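Local coordinates for heptaprenyl diphosphate synthase (HEPPP synthase) subunit 1 family protein (Staphylococcus aureus, PDB 5H9D), which probably forms, with a partner subunit, a heterodimeric prenyltransferase that makes heptaprenyl diphosphate, a long isoprenoid precursor for the menaquinone side chain, at residues C[6-11]-C[25-30]; C[53-58]-C[103-108]; C[44-49]-C[82-87]; C[91-96]-C[133-138]. All coordinates share one frame; numbering follows the deposited sequence.

Contact 1 (C[6-11]-C[25-30]); sequences SKLERQ and ININHR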
# COMPACT_ATOMS: atom_id res chain seq x y z
N SER C 6 -14.84 -11.07 -18.30
CA SER C 6 -15.33 -9.80 -18.80
C SER C 6 -15.71 -8.83 -17.70
O SER C 6 -15.42 -7.65 -17.79
CB SER C 6 -16.53 -10.02 -19.72
OG SER C 6 -16.72 -8.91 -20.57
N LYS C 7 -16.38 -9.32 -16.66
CA LYS C 7 -16.75 -8.41 -15.58
C LYS C 7 -15.51 -7.71 -15.03
O LYS C 7 -15.49 -6.47 -14.93
CB LYS C 7 -17.46 -9.16 -14.46
CG LYS C 7 -18.85 -9.58 -14.80
CD LYS C 7 -19.60 -10.00 -13.54
CE LYS C 7 -21.09 -10.11 -13.83
NZ LYS C 7 -21.65 -8.84 -14.43
N LEU C 8 -14.48 -8.49 -14.69
CA LEU C 8 -13.23 -7.95 -14.15
C LEU C 8 -12.60 -6.91 -15.07
O LEU C 8 -12.04 -5.93 -14.59
CB LEU C 8 -12.22 -9.06 -13.87
CG LEU C 8 -10.86 -8.63 -13.31
CD1 LEU C 8 -11.05 -8.07 -11.92
CD2 LEU C 8 -9.91 -9.82 -13.27
N GLU C 9 -12.68 -7.11 -16.39
CA GLU C 9 -12.10 -6.13 -17.31
C GLU C 9 -12.85 -4.82 -17.17
O GLU C 9 -12.28 -3.74 -17.30
CB GLU C 9 -12.17 -6.64 -18.76
CG GLU C 9 -11.09 -7.64 -19.10
CD GLU C 9 -11.55 -8.69 -20.10
OE1 GLU C 9 -12.66 -9.24 -19.91
OE2 GLU C 9 -10.79 -8.96 -21.07
N ARG C 10 -14.14 -4.92 -16.90
CA ARG C 10 -14.95 -3.73 -16.72
C ARG C 10 -14.60 -3.07 -15.38
O ARG C 10 -14.49 -1.85 -15.31
CB ARG C 10 -16.44 -4.08 -16.77
CG ARG C 10 -17.34 -2.95 -16.33
CD ARG C 10 -18.78 -3.32 -16.59
NE ARG C 10 -18.96 -4.76 -16.63
CZ ARG C 10 -20.15 -5.36 -16.63
NH1 ARG C 10 -21.26 -4.62 -16.58
NH2 ARG C 10 -20.24 -6.69 -16.69
N GLN C 11 -14.42 -3.87 -14.33
CA GLN C 11 -14.07 -3.31 -13.02
C GLN C 11 -12.70 -2.64 -13.07
O GLN C 11 -12.55 -1.53 -12.56
CB GLN C 11 -14.10 -4.39 -11.92
CG GLN C 11 -15.49 -4.74 -11.44
CD GLN C 11 -15.52 -5.84 -10.39
OE1 GLN C 11 -15.01 -5.68 -9.28
NE2 GLN C 11 -16.14 -6.97 -10.72
N ILE C 25 -1.56 -6.51 -18.67
CA ILE C 25 -2.50 -7.25 -17.80
C ILE C 25 -3.18 -8.50 -18.40
O ILE C 25 -4.32 -8.40 -18.85
CB ILE C 25 -3.65 -6.35 -17.27
CG1 ILE C 25 -3.10 -5.09 -16.61
CG2 ILE C 25 -4.45 -7.11 -16.23
CD1 ILE C 25 -4.17 -4.15 -16.14
N ASN C 26 -2.51 -9.66 -18.40
CA ASN C 26 -3.13 -10.89 -18.90
C ASN C 26 -4.11 -11.35 -17.82
O ASN C 26 -3.77 -11.35 -16.65
CB ASN C 26 -2.11 -12.01 -19.10
CG ASN C 26 -1.00 -11.63 -20.05
OD1 ASN C 26 -1.07 -10.62 -20.76
ND2 ASN C 26 0.05 -12.44 -20.07
N ILE C 27 -5.32 -11.74 -18.20
CA ILE C 27 -6.29 -12.17 -17.22
C ILE C 27 -6.63 -13.65 -17.27
O ILE C 27 -7.79 -14.01 -17.39
CB ILE C 27 -7.61 -11.38 -17.35
CG1 ILE C 27 -7.34 -9.88 -17.18
CG2 ILE C 27 -8.61 -11.82 -16.29
CD1 ILE C 27 -8.60 -9.00 -17.28
N ASN C 28 -5.63 -14.52 -17.20
CA ASN C 28 -5.84 -15.97 -17.21
C ASN C 28 -7.29 -16.37 -17.49
O ASN C 28 -8.10 -16.53 -16.56
CB ASN C 28 -5.39 -16.57 -15.87
CG ASN C 28 -5.51 -18.09 -15.83
OD1 ASN C 28 -6.60 -18.64 -15.92
ND2 ASN C 28 -4.37 -18.77 -15.67
N HIS C 29 -7.61 -16.53 -18.78
CA HIS C 29 -8.96 -16.88 -19.22
C HIS C 29 -9.49 -18.21 -18.67
O HIS C 29 -10.62 -18.27 -18.18
CB HIS C 29 -9.01 -16.87 -20.75
CG HIS C 29 -8.90 -15.50 -21.35
ND1 HIS C 29 -9.86 -14.53 -21.17
CD2 HIS C 29 -7.93 -14.95 -22.12
CE1 HIS C 29 -9.49 -13.43 -21.81
NE2 HIS C 29 -8.33 -13.66 -22.40
N ARG C 30 -8.68 -19.27 -18.76
CA ARG C 30 -9.08 -20.58 -18.23
C ARG C 30 -9.78 -20.50 -16.87
O ARG C 30 -10.96 -20.84 -16.76
CB ARG C 30 -7.85 -21.47 -18.08
CG ARG C 30 -7.52 -22.31 -19.28
CD ARG C 30 -8.48 -23.46 -19.44
NE ARG C 30 -8.28 -24.13 -20.72
CZ ARG C 30 -8.53 -23.58 -21.91
NH1 ARG C 30 -8.99 -22.33 -22.01
NH2 ARG C 30 -8.30 -24.26 -23.03
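Ile27 reaches across to helix 4-15 with two of its branches, which land on two consecutive residues, Leu8 and Glu9, and show how one branched side chain can serve two neighbours at once. Its CG2 methyl meets the CD2 methyl of Leu8 at 3.8 Å, the two side chains slanting past each other. The longer branch reaches the next residue, where Ile27 CD1 lies 3.4 Å from Glu9 CG. This second contact touches the aliphatic part of Glu9, and the carboxylate carbon is more distant, with Glu9 CD 4.1 Å from Ile27 CD1. Ile27 holds CG1 anti to its own carbonyl carbon (chi1 -59°), which leaves CG2 on the flank used by Leu8. The Glu9 chain bends at chi2, and its carboxylate comes into the neighbourhood of His29 without charged contact: Glu9 OE2 and His29 NE2 are 5.5 Å apart. Just beyond Ile27 the chain enters a short helix, and Asn28 serves as its N-cap, with OD1 accepting from Leu31 N. The contact therefore joins the N-terminal helix to the loop that leads into helix 29-32. Leu8 also rests on Val46, Thr50 and Thr53 of helix 43-65, Asn28 touches Arg56 of that helix, and Gln11 reaches Leu84 of helix 70-88, so the contact lies against the flank of this helical pair.

Contact 2 (C[53-58]-C[103-108]); sequences TSMRHL and EINELK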
# COMPACT_ATOMS: atom_id res chain seq x y z
N THR C 53 -4.90 -12.21 -10.70
CA THR C 53 -4.46 -11.26 -11.72
C THR C 53 -3.33 -10.33 -11.25
O THR C 53 -2.29 -10.20 -11.91
CB THR C 53 -5.66 -10.39 -12.23
OG1 THR C 53 -6.69 -11.24 -12.74
CG2 THR C 53 -5.23 -9.45 -13.32
N SER C 54 -3.52 -9.66 -10.12
CA SER C 54 -2.47 -8.76 -9.65
C SER C 54 -1.19 -9.57 -9.45
O SER C 54 -0.14 -9.23 -10.02
CB SER C 54 -2.89 -8.06 -8.36
OG SER C 54 -3.38 -8.98 -7.41
N MET C 55 -1.31 -10.64 -8.68
CA MET C 55 -0.19 -11.54 -8.39
C MET C 55 0.60 -11.95 -9.65
O MET C 55 1.83 -11.82 -9.70
CB MET C 55 -0.72 -12.78 -7.67
CG MET C 55 -1.32 -12.53 -6.27
SD MET C 55 -0.06 -12.10 -5.11
CE MET C 55 -0.14 -10.27 -5.13
N ARG C 56 -0.09 -12.42 -10.69
CA ARG C 56 0.61 -12.81 -11.91
C ARG C 56 1.18 -11.59 -12.66
O ARG C 56 2.17 -11.71 -13.41
CB ARG C 56 -0.31 -13.61 -12.83
CG ARG C 56 0.36 -14.02 -14.13
CD ARG C 56 -0.48 -14.96 -14.99
NE ARG C 56 -0.98 -16.11 -14.22
CZ ARG C 56 -2.18 -16.14 -13.64
NH1 ARG C 56 -2.99 -15.10 -13.76
NH2 ARG C 56 -2.54 -17.21 -12.93
N HIS C 57 0.55 -10.42 -12.46
CA HIS C 57 1.00 -9.19 -13.10
C HIS C 57 2.30 -8.73 -12.48
O HIS C 57 3.23 -8.38 -13.19
CB HIS C 57 -0.04 -8.09 -12.98
CG HIS C 57 0.23 -6.92 -13.87
ND1 HIS C 57 0.54 -7.05 -15.21
CD2 HIS C 57 0.21 -5.58 -13.63
CE1 HIS C 57 0.69 -5.86 -15.75
NE2 HIS C 57 0.49 -4.95 -14.82
N LEU C 58 2.37 -8.75 -11.16
CA LEU C 58 3.59 -8.34 -10.46
C LEU C 58 4.69 -9.36 -10.73
O LEU C 58 5.87 -9.02 -10.75
CB LEU C 58 3.33 -8.19 -8.94
CG LEU C 58 2.27 -7.16 -8.50
CD1 LEU C 58 1.77 -7.49 -7.14
CD2 LEU C 58 2.82 -5.76 -8.52
N GLU C 103 1.03 -17.27 1.74
CA GLU C 103 1.67 -18.54 1.39
C GLU C 103 2.16 -18.60 -0.05
O GLU C 103 3.30 -19.02 -0.35
CB GLU C 103 0.71 -19.69 1.66
CG GLU C 103 1.21 -21.01 1.14
CD GLU C 103 0.48 -22.19 1.72
OE1 GLU C 103 -0.73 -22.05 1.99
OE2 GLU C 103 1.13 -23.25 1.91
N ILE C 104 1.28 -18.20 -0.97
CA ILE C 104 1.65 -18.16 -2.38
C ILE C 104 2.94 -17.36 -2.49
O ILE C 104 3.89 -17.82 -3.12
CB ILE C 104 0.56 -17.47 -3.20
CG1 ILE C 104 -0.67 -18.39 -3.30
CG2 ILE C 104 1.09 -17.10 -4.57
CD1 ILE C 104 -0.35 -19.86 -3.70
N ASN C 105 2.96 -16.17 -1.87
CA ASN C 105 4.13 -15.29 -1.88
C ASN C 105 5.36 -15.90 -1.24
O ASN C 105 6.46 -15.72 -1.73
CB ASN C 105 3.79 -13.96 -1.22
CG ASN C 105 2.90 -13.13 -2.10
OD1 ASN C 105 3.29 -12.70 -3.18
ND2 ASN C 105 1.69 -12.92 -1.65
N GLU C 106 5.17 -16.63 -0.14
CA GLU C 106 6.28 -17.32 0.52
C GLU C 106 6.82 -18.41 -0.44
O GLU C 106 8.03 -18.54 -0.63
CB GLU C 106 5.84 -17.98 1.85
CG GLU C 106 5.73 -17.06 3.05
CD GLU C 106 5.12 -17.77 4.28
OE1 GLU C 106 4.14 -18.53 4.12
OE2 GLU C 106 5.60 -17.57 5.43
N LEU C 107 5.92 -19.19 -1.04
CA LEU C 107 6.38 -20.23 -1.95
C LEU C 107 7.15 -19.65 -3.13
O LEU C 107 8.23 -20.13 -3.44
CB LEU C 107 5.23 -21.10 -2.44
CG LEU C 107 4.55 -21.93 -1.34
CD1 LEU C 107 3.22 -22.50 -1.84
CD2 LEU C 107 5.46 -23.01 -0.88
N LYS C 108 6.63 -18.60 -3.79
CA LYS C 108 7.37 -18.00 -4.91
C LYS C 108 8.75 -17.52 -4.45
O LYS C 108 9.74 -17.73 -5.15
CB LYS C 108 6.60 -16.83 -5.53
CG LYS C 108 5.45 -17.23 -6.44
CD LYS C 108 4.58 -16.06 -6.88
CE LYS C 108 3.37 -16.57 -7.69
NZ LYS C 108 2.31 -15.54 -8.04
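Met55 meets both Asn105 and Lys108, and the contact divides into a thioether-amide contact and a charged group that ends near Met55 but bonds to another residue. In the first, the sulfur sits beside the carboxamide: Met55 SD is 3.9 Å from Asn105 OD1 and 4.0 Å from Asn105 ND2, so neither end of the amide is preferred. The two side chains run nearly perpendicular. The bend of Met55 at chi2 (-70°) brings the sulfur beside the amide, and a further bend at chi3 turns only the terminal methyl.

Buried amides need partners, and those of Asn105 come from two chains. OD1 accepts from ND2 of Asn111 of the farnesyl pyrophosphate synthetase chain, while ND2 makes a weak bond to Ile101 O one turn back. Helices 43-65 and 91-112 thus meet deep in an all-helical bundle of the kind found in isoprenoid synthases, at a place where the partner subunit comes within reach; Met55 and Leu58 also pack on Asn111 of that chain, and Glu106 OE2 bonds to its Ser23 and Lys24.

The charged component is Lys108, extended beyond CG so that its ammonium arrives alongside helix 43-65. Lys108 NZ stands 4.1 Å from Met55 O, too far for a hydrogen bond, and equally far from Met55 CB. Its salt bridge is with Asp59 OD2, one turn further along the same helix as Met55.

Contact 3 (C[44-49]-C[82-87]); sequences AKVACL and YTLLAE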
# COMPACT_ATOMS: atom_id res chain seq x y z
N ALA C 44 -17.40 -13.30 -5.25
CA ALA C 44 -16.47 -14.35 -4.83
C ALA C 44 -15.73 -14.95 -6.02
O ALA C 44 -14.62 -15.46 -5.88
CB ALA C 44 -17.22 -15.43 -4.07
N LYS C 45 -16.35 -14.90 -7.20
CA LYS C 45 -15.69 -15.42 -8.38
C LYS C 45 -14.60 -14.45 -8.77
O LYS C 45 -13.43 -14.77 -8.69
CB LYS C 45 -16.66 -15.57 -9.55
CG LYS C 45 -17.13 -16.98 -9.82
CD LYS C 45 -18.16 -16.96 -10.94
CE LYS C 45 -18.77 -18.34 -11.19
NZ LYS C 45 -19.86 -18.21 -12.20
N VAL C 46 -15.00 -13.25 -9.15
CA VAL C 46 -14.03 -12.24 -9.58
C VAL C 46 -12.98 -11.89 -8.52
O VAL C 46 -11.84 -11.57 -8.87
CB VAL C 46 -14.75 -10.95 -10.08
CG1 VAL C 46 -15.31 -10.17 -8.92
CG2 VAL C 46 -13.79 -10.12 -10.94
N ALA C 47 -13.33 -11.96 -7.24
CA ALA C 47 -12.33 -11.65 -6.22
C ALA C 47 -11.19 -12.63 -6.45
O ALA C 47 -10.03 -12.24 -6.58
CB ALA C 47 -12.90 -11.82 -4.81
N CYS C 48 -11.53 -13.91 -6.53
CA CYS C 48 -10.54 -14.94 -6.75
C CYS C 48 -9.76 -14.72 -8.07
O CYS C 48 -8.55 -14.95 -8.14
CB CYS C 48 -11.23 -16.31 -6.74
SG CYS C 48 -10.21 -17.65 -7.38
N LEU C 49 -10.45 -14.28 -9.12
CA LEU C 49 -9.78 -14.04 -10.39
C LEU C 49 -8.92 -12.74 -10.33
O LEU C 49 -7.89 -12.62 -11.03
CB LEU C 49 -10.81 -13.99 -11.53
CG LEU C 49 -10.31 -13.74 -12.97
CD1 LEU C 49 -9.40 -14.89 -13.49
CD2 LEU C 49 -11.51 -13.56 -13.85
N TYR C 82 -9.63 -6.26 -2.43
CA TYR C 82 -10.12 -6.15 -1.06
C TYR C 82 -11.44 -5.39 -0.92
O TYR C 82 -12.26 -5.71 -0.05
CB TYR C 82 -8.99 -5.58 -0.16
CG TYR C 82 -9.30 -5.24 1.29
CD1 TYR C 82 -10.21 -5.99 2.07
CD2 TYR C 82 -8.62 -4.20 1.93
CE1 TYR C 82 -10.41 -5.71 3.42
CE2 TYR C 82 -8.81 -3.92 3.28
CZ TYR C 82 -9.69 -4.67 4.02
OH TYR C 82 -9.81 -4.35 5.36
N THR C 83 -11.66 -4.39 -1.77
CA THR C 83 -12.92 -3.66 -1.71
C THR C 83 -13.96 -4.73 -1.97
O THR C 83 -15.08 -4.67 -1.46
CB THR C 83 -13.01 -2.61 -2.81
OG1 THR C 83 -12.50 -3.17 -4.03
CG2 THR C 83 -12.20 -1.39 -2.43
N LEU C 84 -13.55 -5.71 -2.78
CA LEU C 84 -14.32 -6.87 -3.19
C LEU C 84 -14.49 -7.85 -2.01
O LEU C 84 -15.58 -8.36 -1.79
CB LEU C 84 -13.61 -7.57 -4.34
CG LEU C 84 -14.32 -7.77 -5.68
CD1 LEU C 84 -15.11 -6.53 -6.09
CD2 LEU C 84 -13.27 -8.13 -6.73
N LEU C 85 -13.43 -8.13 -1.26
CA LEU C 85 -13.61 -9.01 -0.11
C LEU C 85 -14.57 -8.26 0.80
O LEU C 85 -15.38 -8.85 1.52
CB LEU C 85 -12.30 -9.24 0.66
CG LEU C 85 -11.13 -10.04 0.08
CD1 LEU C 85 -10.16 -10.26 1.22
CD2 LEU C 85 -11.55 -11.38 -0.53
N ALA C 86 -14.48 -6.93 0.76
CA ALA C 86 -15.31 -6.04 1.57
C ALA C 86 -16.81 -6.21 1.31
O ALA C 86 -17.60 -6.26 2.27
CB ALA C 86 -14.90 -4.60 1.35
N GLU C 87 -17.23 -6.28 0.05
CA GLU C 87 -18.66 -6.46 -0.23
C GLU C 87 -19.11 -7.91 -0.04
O GLU C 87 -20.30 -8.14 0.20
CB GLU C 87 -19.05 -5.94 -1.62
CG GLU C 87 -18.29 -6.51 -2.79
CD GLU C 87 -18.31 -5.57 -4.00
OE1 GLU C 87 -17.75 -4.44 -3.90
OE2 GLU C 87 -18.88 -5.97 -5.06
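Leu84 packs onto Val46 and Ala47 where two successive helices, 43-65 and 70-88, run back beside each other as a helical hairpin within the all-helical subunit. Ala47 faces Leu84 with only a methyl group, and the CA atoms of Ala47 and Leu84 are 6.0 Å apart. The side chain of Leu84 can be followed outward atom by atom. Its CB heads for the other helix and already faces the alanine methyl, with Leu84 CB 4.3 Å from Ala47 CB. At the branch point, Leu84 CG lies 4.2 Å from Val46 CG1. Beyond it the two methyls part company. CD1 turns to the amide end of Gln11 on helix 4-15, so a third helix covers this branch. CD2 continues into the hairpin and has the most to touch: Val46 CG1 lies 3.6 Å from Leu84 CD2, and the valine and leucine side chains meet at roughly a right angle. Val46 presents this methyl because chi1 is 74°, which sets CG1 between the backbone N and the carbonyl carbon, while CG2 is left for Leu8.

The far side of helix 70-88 meets the partner subunit, where Tyr82 OH bonds to His130 ND1 of the farnesyl pyrophosphate synthetase chain. On the hairpin side, with only a methyl on Ala47, the leucine tip slides up to the main chain itself, and Leu84 CD2 comes to rest 3.7 Å from Ala47 CA.

Contact 4 (C[91-96]-C[133-138]); sequences LSFQNE and PYITLS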
# COMPACT_ATOMS: atom_id res chain seq x y z
N LEU C 91 -16.62 -12.71 6.52
CA LEU C 91 -15.35 -12.45 7.18
C LEU C 91 -14.37 -13.63 7.24
O LEU C 91 -13.18 -13.44 7.00
CB LEU C 91 -15.61 -11.90 8.58
CG LEU C 91 -14.37 -11.32 9.23
CD1 LEU C 91 -14.78 -10.34 10.32
CD2 LEU C 91 -13.53 -12.45 9.79
N SER C 92 -14.85 -14.83 7.57
CA SER C 92 -13.95 -15.99 7.64
C SER C 92 -13.24 -16.29 6.33
O SER C 92 -12.13 -16.82 6.33
CB SER C 92 -14.70 -17.25 8.09
OG SER C 92 -14.45 -17.50 9.46
N PHE C 93 -13.90 -15.97 5.21
CA PHE C 93 -13.34 -16.20 3.89
C PHE C 93 -12.11 -15.33 3.70
O PHE C 93 -11.17 -15.72 3.00
CB PHE C 93 -14.37 -15.87 2.81
CG PHE C 93 -13.82 -15.85 1.42
CD1 PHE C 93 -13.00 -16.87 0.96
CD2 PHE C 93 -14.13 -14.81 0.55
CE1 PHE C 93 -12.51 -16.87 -0.35
CE2 PHE C 93 -13.65 -14.78 -0.75
CZ PHE C 93 -12.83 -15.82 -1.21
N GLN C 94 -12.12 -14.16 4.35
CA GLN C 94 -10.99 -13.24 4.26
C GLN C 94 -9.74 -13.74 4.99
O GLN C 94 -8.63 -13.29 4.69
CB GLN C 94 -11.36 -11.86 4.79
CG GLN C 94 -10.30 -10.83 4.42
CD GLN C 94 -10.36 -9.58 5.26
OE1 GLN C 94 -10.03 -9.61 6.46
NE2 GLN C 94 -10.76 -8.46 4.66
N ASN C 95 -9.93 -14.65 5.95
CA ASN C 95 -8.85 -15.24 6.73
C ASN C 95 -8.23 -16.27 5.81
O ASN C 95 -7.10 -16.09 5.33
CB ASN C 95 -9.42 -15.92 7.99
CG ASN C 95 -8.34 -16.55 8.92
OD1 ASN C 95 -8.24 -17.77 9.02
ND2 ASN C 95 -7.55 -15.71 9.61
N GLU C 96 -8.99 -17.32 5.54
CA GLU C 96 -8.55 -18.40 4.65
C GLU C 96 -7.85 -17.87 3.41
O GLU C 96 -6.80 -18.37 3.01
CB GLU C 96 -9.75 -19.23 4.21
CG GLU C 96 -10.42 -20.01 5.32
CD GLU C 96 -9.66 -21.28 5.65
OE1 GLU C 96 -8.54 -21.17 6.21
OE2 GLU C 96 -10.18 -22.39 5.33
N PRO C 133 -8.28 -20.70 -6.41
CA PRO C 133 -9.59 -21.26 -6.76
C PRO C 133 -10.01 -22.37 -5.79
O PRO C 133 -11.17 -22.43 -5.40
CB PRO C 133 -9.41 -21.74 -8.20
CG PRO C 133 -7.93 -21.90 -8.35
CD PRO C 133 -7.35 -20.77 -7.55
N TYR C 134 -9.07 -23.22 -5.40
CA TYR C 134 -9.38 -24.31 -4.47
C TYR C 134 -10.12 -23.80 -3.26
O TYR C 134 -11.18 -24.33 -2.94
CB TYR C 134 -8.10 -25.03 -4.01
CG TYR C 134 -8.30 -26.00 -2.84
CD1 TYR C 134 -8.46 -25.53 -1.54
CD2 TYR C 134 -8.33 -27.39 -3.05
CE1 TYR C 134 -8.67 -26.41 -0.47
CE2 TYR C 134 -8.54 -28.28 -1.98
CZ TYR C 134 -8.71 -27.78 -0.69
OH TYR C 134 -8.94 -28.62 0.37
N ILE C 135 -9.58 -22.79 -2.58
CA ILE C 135 -10.23 -22.27 -1.38
C ILE C 135 -11.43 -21.36 -1.69
O ILE C 135 -12.31 -21.18 -0.85
CB ILE C 135 -9.21 -21.52 -0.41
CG1 ILE C 135 -9.27 -20.02 -0.63
CG2 ILE C 135 -7.79 -21.94 -0.66
CD1 ILE C 135 -10.26 -19.35 0.24
N THR C 136 -11.50 -20.78 -2.89
CA THR C 136 -12.64 -19.93 -3.18
C THR C 136 -13.85 -20.83 -3.38
O THR C 136 -14.89 -20.64 -2.74
CB THR C 136 -12.47 -19.06 -4.45
OG1 THR C 136 -11.11 -18.62 -4.58
CG2 THR C 136 -13.35 -17.83 -4.34
N LEU C 137 -13.72 -21.82 -4.27
CA LEU C 137 -14.78 -22.78 -4.57
C LEU C 137 -15.16 -23.59 -3.31
O LEU C 137 -16.33 -23.65 -2.91
CB LEU C 137 -14.35 -23.76 -5.67
CG LEU C 137 -13.85 -23.30 -7.06
CD1 LEU C 137 -13.16 -24.47 -7.76
CD2 LEU C 137 -14.99 -22.78 -7.91
N SER C 138 -14.16 -24.20 -2.67
CA SER C 138 -14.40 -25.02 -1.48
C SER C 138 -14.79 -24.27 -0.20
O SER C 138 -14.53 -24.73 0.91
CB SER C 138 -13.17 -25.89 -1.20
OG SER C 138 -12.04 -25.09 -0.92
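Ser92 O is gripped by two backbone N-H groups, Asn95 N at 3.1 Å and Glu96 N at 3.3 Å, in the turn that carries Phe93 and Glu96. The helices involved, 91-112 and 118-140, are consecutive and antiparallel, a second hairpin of the bundle; their local axes approach to 10.6 Å at an angle of 161°. Phe93 bridges this gap with its ring. The ring swings toward the other helix because chi1 of 170° puts CG opposite the backbone N, and it presents its edge, where Ile135 CD1 lies near the ring plane, 3.4 Å from Phe93 CE1. Around the ring tip, Phe93 CZ is 3.8 Å from the Thr136 CG2 methyl. The same Ile135 methyl also touches the aliphatic root of Glu96, CB to CD1 at 4.0 Å. Further aromatic and aliphatic groups surround Phe93: Phe140 stacks edge-to-face with it, and Leu85 and Ile88 of helix 70-88 pack against it. With no hydrogen bond crossing between the segments, the pairing rests on carbon-carbon contact, and Glu96 contributes its CB while its carboxylate lies at the exposed border.

Overall arrangement
Contacts 2 and 3 are fully buried, whereas contacts 1 and 4 each combine buried residues with an exposed glutamate at the border. Helix 43-65 serves both contact 2 and contact 3, and helix 91-112 both contact 2 and contact 4, so contact 2, the nearest to the chain's centre, ties the two hairpins together. Its chemistry differs accordingly: a thioether lies beside an amide with an ammonium group close by, and polar partners lie outside the two segments, one in the other subunit. Contacts 1, 3 and 4 rely on aliphatic carbons, joined in contact 4 by a ring. Contacts 3 and 4, centres about 10 Å apart, touch through Cys48 and Thr136; contact 1 touches contacts 2 and 3.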